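Local structure of botulinum neurotoxin type C1 (Clostridium botulinum, 3R4S) at residues A[266-271]-A[340-345]; A[255-259]-A[419-423]; A[29-33]-A[62-66]. The protein binds gangliosides through its receptor-binding domain and so enters nerve cells, where the toxin probably acts as a zinc endopeptidase. All blocks are in the same frame, centred on the assembly; numbering follows the deposited sequence.

In the fold
The chain falls into two lobes, and the contacts are spread over both. Interaction 3 lies in the N-terminal receptor-binding region, of the concanavalin clan; interactions 1 and 2 share the C-terminal region, of the trefoil clan. Interactions 1 and 3 have centres about 57 Å apart. Interaction 1 is largely buried. It sets a hairpin turn against strand 338-345 and joins apolar packing to a salt bridge beside a bound sialic acid. Interaction 2 is about 19 Å from it, between centres, and only partly buried. It ties the end of strand 251-256 to the turn before strand 424-428, mainly by hydrogen bonds. Interaction 3 is a short antiparallel pairing, partly buried, with E32 exposed.

Interaction 1 of 3, residues A[266-271]-A[340-345]; sequences ANSRQI and AIGLRE. With SLB (N-acetyl-beta-neuraminic acid), chain C.
R269 reaches along strand 338-345 from the turn of a hairpin. Its CB lies 3.5 Å from L343 O, and CG and CD run past the same oxygen. The chain is extended from CG to NE, which carries the guanidinium out to E345. NH2 forms a salt bridge to E345 OE2 at 2.8 Å, using the anti lone pair of that oxygen. The carboxylate meets the guanidinium edge, with the two planes 77° apart. NH1 makes a weak bond to a water that also donates to L343 O. R269 O accepts from L343 N at 2.8 Å, a second tie to the strand. L343 CG packs on I271 CG1 at 3.8 Å, the side chains at about a right angle, and L343 CD1 touches A266 CB. Backbone bonds both ways between N267 and Q270 close the type I' turn. With A266 just before it, the turn offers main-chain groups to the bound N-acetyl-beta-neuraminic acid. S268 N donates to O7, R269 N donates to O10 at 2.9 Å, and O4 donates to A266 O. Y286 OH adds a further bond. Three of the sugar's bonds go to main-chain atoms, so recognition here probably depends on backbone shape.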
loop_
_atom_site.group_PDB
_atom_site.type_symbol
_atom_site.label_atom_id
_atom_site.label_comp_id
_atom_site.label_asym_id
_atom_site.label_seq_id
_atom_site.Cartn_x
_atom_site.Cartn_y
_atom_site.Cartn_z
ATOM N N ALA A 266 -3.303 -26.202 -6.342
ATOM C CA ALA A 266 -2.363 -27.310 -6.210
ATOM C C ALA A 266 -2.854 -28.584 -6.877
ATOM O O ALA A 266 -4.053 -28.841 -6.978
ATOM C CB ALA A 266 -2.005 -27.566 -4.746
ATOM N N ASN A 267 -1.894 -29.383 -7.315
ATOM C CA ASN A 267 -2.169 -30.546 -8.119
ATOM C C ASN A 267 -1.051 -31.562 -7.954
ATOM O O ASN A 267 0.062 -31.350 -8.427
ATOM C CB ASN A 267 -2.269 -30.115 -9.570
ATOM C CG ASN A 267 -3.219 -30.956 -10.348
ATOM O OD1 ASN A 267 -3.003 -32.160 -10.517
ATOM N ND2 ASN A 267 -4.295 -30.336 -10.827
ATOM N N SER A 268 -1.354 -32.660 -7.273
ATOM C CA SER A 268 -0.364 -33.683 -6.992
ATOM C C SER A 268 0.781 -33.072 -6.231
ATOM O O SER A 268 1.933 -33.390 -6.488
ATOM C CB SER A 268 0.161 -34.329 -8.277
ATOM O OG SER A 268 -0.876 -34.994 -8.971
ATOM N N ARG A 269 0.450 -32.187 -5.296
ATOM C CA ARG A 269 1.434 -31.563 -4.425
ATOM C C ARG A 269 2.366 -30.588 -5.143
ATOM O O ARG A 269 3.344 -30.110 -4.557
ATOM C CB ARG A 269 2.243 -32.613 -3.674
ATOM C CG ARG A 269 1.438 -33.351 -2.625
ATOM C CD ARG A 269 2.305 -34.380 -1.939
ATOM N NE ARG A 269 1.578 -35.065 -0.880
ATOM C CZ ARG A 269 2.167 -35.775 0.075
ATOM N NH1 ARG A 269 3.493 -35.881 0.099
ATOM N NH2 ARG A 269 1.434 -36.368 1.009
ATOM N N GLN A 270 2.064 -30.305 -6.406
ATOM C CA GLN A 270 2.738 -29.235 -7.124
ATOM C C GLN A 270 1.831 -28.009 -7.121
ATOM O O GLN A 270 0.691 -28.072 -7.582
ATOM C CB GLN A 270 3.046 -29.638 -8.562
ATOM C CG GLN A 270 3.675 -28.511 -9.390
ATOM C CD GLN A 270 4.864 -27.872 -8.678
ATOM O OE1 GLN A 270 4.895 -26.657 -8.444
ATOM N NE2 GLN A 270 5.833 -28.692 -8.306
ATOM N N ILE A 271 2.327 -26.894 -6.590
ATOM C CA ILE A 271 1.570 -25.642 -6.660
ATOM C C ILE A 271 1.504 -25.167 -8.096
ATOM O O ILE A 271 2.495 -25.234 -8.831
ATOM C CB ILE A 271 2.191 -24.545 -5.794
ATOM C CG1 ILE A 271 2.169 -24.975 -4.329
ATOM C CG2 ILE A 271 1.433 -23.233 -5.985
ATOM C CD1 ILE A 271 2.891 -24.022 -3.404
ATOM N N ALA A 340 11.187 -26.505 -8.870
ATOM C CA ALA A 340 9.805 -26.218 -8.542
ATOM C C ALA A 340 9.643 -26.055 -7.035
ATOM O O ALA A 340 10.335 -26.713 -6.257
ATOM C CB ALA A 340 8.883 -27.340 -9.069
ATOM N N ILE A 341 8.736 -25.167 -6.631
ATOM C CA ILE A 341 8.266 -25.138 -5.252
ATOM C C ILE A 341 6.974 -25.940 -5.181
ATOM O O ILE A 341 6.032 -25.697 -5.935
ATOM C CB ILE A 341 8.025 -23.701 -4.745
ATOM C CG1 ILE A 341 9.351 -22.924 -4.708
ATOM C CG2 ILE A 341 7.366 -23.738 -3.370
ATOM C CD1 ILE A 341 9.214 -21.430 -4.391
ATOM N N GLY A 342 6.941 -26.927 -4.301
ATOM C CA GLY A 342 5.757 -27.749 -4.169
ATOM C C GLY A 342 5.360 -27.866 -2.721
ATOM O O GLY A 342 5.755 -27.032 -1.892
ATOM N N LEU A 343 4.564 -28.881 -2.405
ATOM C CA LEU A 343 4.058 -29.060 -1.050
ATOM C C LEU A 343 4.423 -30.424 -0.477
ATOM O O LEU A 343 4.291 -31.448 -1.146
ATOM C CB LEU A 343 2.540 -28.868 -1.018
ATOM C CG LEU A 343 2.012 -27.542 -1.570
ATOM C CD1 LEU A 343 0.559 -27.679 -1.998
ATOM C CD2 LEU A 343 2.169 -26.431 -0.543
ATOM N N ARG A 344 4.879 -30.423 0.770
ATOM C CA ARG A 344 5.229 -31.653 1.466
ATOM C C ARG A 344 4.607 -31.669 2.855
ATOM O O ARG A 344 4.399 -30.625 3.478
ATOM C CB ARG A 344 6.741 -31.798 1.588
ATOM C CG ARG A 344 7.376 -30.699 2.422
ATOM C CD ARG A 344 8.838 -30.986 2.710
ATOM N NE ARG A 344 9.000 -32.172 3.546
ATOM C CZ ARG A 344 10.173 -32.617 3.986
ATOM N NH1 ARG A 344 11.292 -31.972 3.671
ATOM N NH2 ARG A 344 10.230 -33.704 4.745
ATOM N N GLU A 345 4.321 -32.870 3.341
ATOM C CA GLU A 345 3.747 -33.039 4.662
ATOM C C GLU A 345 4.669 -32.474 5.717
ATOM O O GLU A 345 5.886 -32.640 5.644
ATOM C CB GLU A 345 3.492 -34.522 4.947
ATOM C CG GLU A 345 2.348 -35.112 4.152
ATOM C CD GLU A 345 2.118 -36.569 4.490
ATOM O OE1 GLU A 345 2.289 -36.940 5.672
ATOM O OE2 GLU A 345 1.773 -37.342 3.573
HETATM C C1 SLB C . -8.564 -31.965 -7.157
HETATM C C2 SLB C . -7.688 -31.945 -5.932
HETATM C C3 SLB C . -7.066 -30.551 -5.786
HETATM C C4 SLB C . -6.066 -30.517 -4.635
HETATM C C5 SLB C . -4.997 -31.557 -4.882
HETATM C C6 SLB C . -5.646 -32.936 -5.031
HETATM C C7 SLB C . -4.566 -33.933 -5.425
HETATM C C8 SLB C . -5.090 -35.376 -5.339
HETATM C C9 SLB C . -4.002 -36.390 -5.678
HETATM C C10 SLB C . -2.904 -31.554 -3.600
HETATM C C11 SLB C . -2.319 -31.661 -2.225
HETATM N N5 SLB C . -4.234 -31.632 -3.643
HETATM O O1A SLB C . -8.044 -32.031 -8.296
HETATM O O1B SLB C . -9.800 -31.891 -6.979
HETATM O O2 SLB C . -8.529 -32.210 -4.805
HETATM O O4 SLB C . -5.444 -29.230 -4.546
HETATM O O6 SLB C . -6.688 -32.972 -6.028
HETATM O O7 SLB C . -4.173 -33.601 -6.770
HETATM O O8 SLB C . -5.601 -35.647 -4.025
HETATM O O9 SLB C . -3.937 -36.517 -7.103
HETATM O O10 SLB C . -2.207 -31.404 -4.599
HETATM O O HOH W 1 5.646 -34.019 -1.809
#

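Interaction 2 of 3, residues A[255-259]-A[419-423]; sequences VNIDY and STSTH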
loop_
_atom_site.group_PDB
_atom_site.type_symbol
_atom_site.label_atom_id
_atom_site.label_comp_id
_atom_site.label_asym_id
_atom_site.label_seq_id
_atom_site.Cartn_x
_atom_site.Cartn_y
_atom_site.Cartn_z
ATOM N N VAL A 255 0.500 -13.750 -4.053
ATOM C CA VAL A 255 0.409 -13.453 -5.479
ATOM C C VAL A 255 1.755 -13.032 -6.048
ATOM O O VAL A 255 2.609 -12.472 -5.350
ATOM C CB VAL A 255 -0.609 -12.335 -5.767
ATOM C CG1 VAL A 255 -2.019 -12.792 -5.422
ATOM C CG2 VAL A 255 -0.250 -11.072 -4.986
ATOM N N ASN A 256 1.949 -13.320 -7.325
ATOM C CA ASN A 256 3.119 -12.840 -8.023
ATOM C C ASN A 256 2.734 -11.563 -8.739
ATOM O O ASN A 256 1.707 -11.524 -9.423
ATOM C CB ASN A 256 3.608 -13.880 -9.025
ATOM C CG ASN A 256 4.954 -13.536 -9.592
ATOM O OD1 ASN A 256 5.056 -12.798 -10.566
ATOM N ND2 ASN A 256 6.006 -14.055 -8.974
ATOM N N ILE A 257 3.541 -10.517 -8.567
ATOM C CA ILE A 257 3.241 -9.206 -9.144
ATOM C C ILE A 257 3.063 -9.267 -10.671
ATOM O O ILE A 257 2.265 -8.521 -11.245
ATOM C CB ILE A 257 4.308 -8.153 -8.749
ATOM C CG1 ILE A 257 4.321 -7.955 -7.229
ATOM C CG2 ILE A 257 4.052 -6.812 -9.459
ATOM C CD1 ILE A 257 2.943 -7.725 -6.618
ATOM N N ASP A 258 3.794 -10.161 -11.323
ATOM C CA ASP A 258 3.647 -10.360 -12.770
ATOM C C ASP A 258 2.373 -11.115 -13.155
ATOM O O ASP A 258 2.034 -11.188 -14.331
ATOM C CB ASP A 258 4.859 -11.106 -13.335
ATOM C CG ASP A 258 5.999 -10.176 -13.707
ATOM O OD1 ASP A 258 5.803 -8.947 -13.615
ATOM O OD2 ASP A 258 7.079 -10.668 -14.095
ATOM N N TYR A 259 1.671 -11.670 -12.170
ATOM C CA TYR A 259 0.505 -12.503 -12.448
ATOM C C TYR A 259 -0.614 -12.291 -11.441
ATOM O O TYR A 259 -1.065 -13.242 -10.796
ATOM C CB TYR A 259 0.904 -13.980 -12.453
ATOM C CG TYR A 259 1.747 -14.355 -13.650
ATOM C CD1 TYR A 259 1.152 -14.716 -14.856
ATOM C CD2 TYR A 259 3.132 -14.342 -13.580
ATOM C CE1 TYR A 259 1.916 -15.063 -15.966
ATOM C CE2 TYR A 259 3.911 -14.688 -14.685
ATOM C CZ TYR A 259 3.293 -15.052 -15.872
ATOM O OH TYR A 259 4.049 -15.391 -16.979
ATOM N N SER A 419 14.183 -8.557 -11.676
ATOM C CA SER A 419 12.973 -9.039 -12.354
ATOM C C SER A 419 11.730 -8.890 -11.485
ATOM O O SER A 419 11.718 -9.316 -10.333
ATOM C CB SER A 419 13.119 -10.498 -12.767
ATOM O OG SER A 419 11.875 -11.008 -13.239
ATOM N N THR A 420 10.681 -8.302 -12.047
ATOM C CA THR A 420 9.389 -8.226 -11.377
ATOM C C THR A 420 8.803 -9.627 -11.118
ATOM O O THR A 420 7.960 -9.818 -10.239
ATOM C CB THR A 420 8.392 -7.369 -12.194
ATOM O OG1 THR A 420 8.822 -6.001 -12.183
ATOM C CG2 THR A 420 7.008 -7.428 -11.563
ATOM N N SER A 421 9.271 -10.612 -11.876
ATOM C CA SER A 421 8.809 -11.988 -11.688
ATOM C C SER A 421 9.176 -12.525 -10.298
ATOM O O SER A 421 8.668 -13.570 -9.883
ATOM C CB SER A 421 9.385 -12.905 -12.774
ATOM O OG SER A 421 10.714 -13.293 -12.439
ATOM N N THR A 422 10.045 -11.808 -9.575
ATOM C CA THR A 422 10.500 -12.259 -8.261
ATOM C C THR A 422 9.808 -11.495 -7.141
ATOM O O THR A 422 10.179 -11.621 -5.966
ATOM C CB THR A 422 12.026 -12.101 -8.068
ATOM O OG1 THR A 422 12.385 -10.706 -8.067
ATOM C CG2 THR A 422 12.791 -12.828 -9.164
ATOM N N HIS A 423 8.818 -10.689 -7.513
ATOM C CA HIS A 423 8.100 -9.866 -6.551
ATOM C C HIS A 423 6.815 -10.554 -6.121
ATOM O O HIS A 423 5.965 -10.879 -6.953
ATOM C CB HIS A 423 7.784 -8.478 -7.133
ATOM C CG HIS A 423 8.998 -7.664 -7.451
ATOM N ND1 HIS A 423 8.934 -6.312 -7.775
ATOM C CD2 HIS A 423 10.314 -7.980 -7.494
ATOM C CE1 HIS A 423 10.141 -5.854 -8.002
ATOM N NE2 HIS A 423 11.009 -6.851 -7.838
#
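N256 ND2 donates to S421 O at 2.9 Å, nearly straight at 177°. The acceptor lies in the N256 amide plane, yet the donor stands above the carbonyl plane of S421 and not on a lone pair. At the other end of the amide, OD1 accepts from D258 N at 3.0 Å, which makes an Asx turn. CG is anti to the backbone N (chi1 -170°), and this carries the amide over to S421. A second bond links the backbones: I257 N donates to H423 O at 2.9 Å. I257 lies just past the end of strand 251-256, and H423 just before strand 424-428. These strands pair in the sheet of the C-terminal, trefoil-clan region, and the I257 to H423 bond follows on from the backbone pairing of V255 with G425. The I257 side chain lies against H423 and T420. Its CG1 rests 3.5 Å from H423 CB, while CG2 meets T420 CG2 at 3.7 Å. I257 and T420 cross at about a right angle. The H423 ring folds back over its own segment, with T420 CA over the centre of one face. T422 OG1 and T422 N both donate to S419 O, which holds the 3-10 turn closed.

Interaction 3 of 3, residues A[29-33]-A[62-66]; sequences YNAEV and IVTQN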
loop_
_atom_site.group_PDB
_atom_site.type_symbol
_atom_site.label_atom_id
_atom_site.label_comp_id
_atom_site.label_asym_id
_atom_site.label_seq_id
_atom_site.Cartn_x
_atom_site.Cartn_y
_atom_site.Cartn_z
ATOM N N TYR A 29 1.559 25.205 17.159
ATOM C CA TYR A 29 0.644 26.310 16.878
ATOM C C TYR A 29 -0.736 26.063 17.473
ATOM O O TYR A 29 -1.624 26.919 17.413
ATOM C CB TYR A 29 0.589 26.615 15.371
ATOM C CG TYR A 29 1.927 27.092 14.885
ATOM C CD1 TYR A 29 2.292 28.431 14.992
ATOM C CD2 TYR A 29 2.855 26.199 14.384
ATOM C CE1 TYR A 29 3.540 28.866 14.567
ATOM C CE2 TYR A 29 4.097 26.619 13.974
ATOM C CZ TYR A 29 4.433 27.955 14.064
ATOM O OH TYR A 29 5.681 28.360 13.649
ATOM N N ASN A 30 -0.899 24.890 18.069
ATOM C CA ASN A 30 -2.080 24.607 18.880
ATOM C C ASN A 30 -3.414 24.742 18.151
ATOM O O ASN A 30 -4.338 25.371 18.663
ATOM C CB ASN A 30 -2.079 25.500 20.130
ATOM C CG ASN A 30 -0.944 25.158 21.079
ATOM O OD1 ASN A 30 -0.680 23.981 21.345
ATOM N ND2 ASN A 30 -0.260 26.182 21.590
ATOM N N ALA A 31 -3.526 24.165 16.956
ATOM C CA ALA A 31 -4.828 24.128 16.303
ATOM C C ALA A 31 -5.786 23.371 17.205
ATOM O O ALA A 31 -5.384 22.465 17.923
ATOM C CB ALA A 31 -4.744 23.459 14.929
ATOM N N GLU A 32 -7.054 23.753 17.174
ATOM C CA GLU A 32 -8.086 23.035 17.901
ATOM C C GLU A 32 -8.596 21.887 17.038
ATOM O O GLU A 32 -8.818 22.048 15.837
ATOM C CB GLU A 32 -9.238 23.986 18.245
ATOM C CG GLU A 32 -10.520 23.279 18.672
ATOM C CD GLU A 32 -11.743 24.200 18.666
ATOM O OE1 GLU A 32 -11.573 25.441 18.568
ATOM O OE2 GLU A 32 -12.878 23.671 18.762
ATOM N N VAL A 33 -8.771 20.725 17.647
ATOM C CA VAL A 33 -9.220 19.548 16.927
ATOM C C VAL A 33 -10.402 18.932 17.641
ATOM O O VAL A 33 -10.322 18.635 18.829
ATOM C CB VAL A 33 -8.116 18.473 16.852
ATOM C CG1 VAL A 33 -8.596 17.278 16.014
ATOM C CG2 VAL A 33 -6.825 19.055 16.301
ATOM N N ILE A 62 -12.664 17.848 12.683
ATOM C CA ILE A 62 -12.561 19.254 12.334
ATOM C C ILE A 62 -11.322 19.887 12.960
ATOM O O ILE A 62 -11.172 19.883 14.181
ATOM C CB ILE A 62 -13.792 20.024 12.815
ATOM C CG1 ILE A 62 -15.072 19.347 12.326
ATOM C CG2 ILE A 62 -13.728 21.464 12.360
ATOM C CD1 ILE A 62 -16.323 19.982 12.872
ATOM N N VAL A 63 -10.433 20.419 12.120
ATOM C CA VAL A 63 -9.243 21.119 12.604
ATOM C C VAL A 63 -9.455 22.615 12.422
ATOM O O VAL A 63 -9.754 23.078 11.312
ATOM C CB VAL A 63 -7.979 20.709 11.829
ATOM C CG1 VAL A 63 -6.764 21.465 12.352
ATOM C CG2 VAL A 63 -7.752 19.200 11.914
ATOM N N THR A 64 -9.322 23.371 13.509
ATOM C CA THR A 64 -9.448 24.825 13.447
ATOM C C THR A 64 -8.114 25.461 13.788
ATOM O O THR A 64 -7.679 25.458 14.941
ATOM C CB THR A 64 -10.543 25.349 14.381
ATOM O OG1 THR A 64 -11.778 24.703 14.058
ATOM C CG2 THR A 64 -10.708 26.867 14.230
ATOM N N GLN A 65 -7.459 25.994 12.768
ATOM C CA GLN A 65 -6.130 26.560 12.930
ATOM C C GLN A 65 -6.198 27.979 13.454
ATOM O O GLN A 65 -7.210 28.670 13.308
ATOM C CB GLN A 65 -5.392 26.576 11.595
ATOM C CG GLN A 65 -5.112 25.192 11.032
ATOM C CD GLN A 65 -4.571 25.263 9.624
ATOM O OE1 GLN A 65 -3.358 25.283 9.424
ATOM N NE2 GLN A 65 -5.471 25.337 8.635
ATOM N N ASN A 66 -5.097 28.407 14.060
ATOM C CA ASN A 66 -4.872 29.807 14.353
ATOM C C ASN A 66 -4.947 30.618 13.054
ATOM O O ASN A 66 -4.230 30.331 12.100
ATOM C CB ASN A 66 -3.496 29.943 15.013
ATOM C CG ASN A 66 -3.148 31.362 15.338
ATOM O OD1 ASN A 66 -2.954 32.185 14.440
ATOM N ND2 ASN A 66 -3.065 31.669 16.631
HETATM O O HOH W 2 -3.109 26.652 14.551
#
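V63 holds CG1 anti to its backbone N (chi1 180°), and this branch meets A31 CB, just before strand 32-36, at 3.8 Å. V33 has the same rotamer, which sets CG2 anti to the carbonyl carbon. This CG2 approaches V63 CG2 more loosely, at 4.5 Å. V33 and V63 form a non-hydrogen-bonded antiparallel pair, with their side chains on one face. L14 and L16 of strand 12-18 pack against that face, and A31 also touches L14. E32 and T64 are the neighbouring hydrogen-bonded pair and point to the other face. T64 N donates to E32 O at 2.7 Å. E32 N returns a bond to T64 O at 2.9 Å. The same E32 oxygen also takes a CA-H contact from V63, and V33 CA makes a similar one to I62 O. Past A31 and Q65, a water bridges the two chains. It accepts from N66 N at 2.7 Å and donates to Y29 O. N66 is the N-cap of helix 67-73, its OD1 accepting from I69 N. Apolar residues on the inner face and polar ones on the outer face, at the end strand of an antiparallel sheet, fit the jelly-roll sandwich of the concanavalin-like receptor-binding domain.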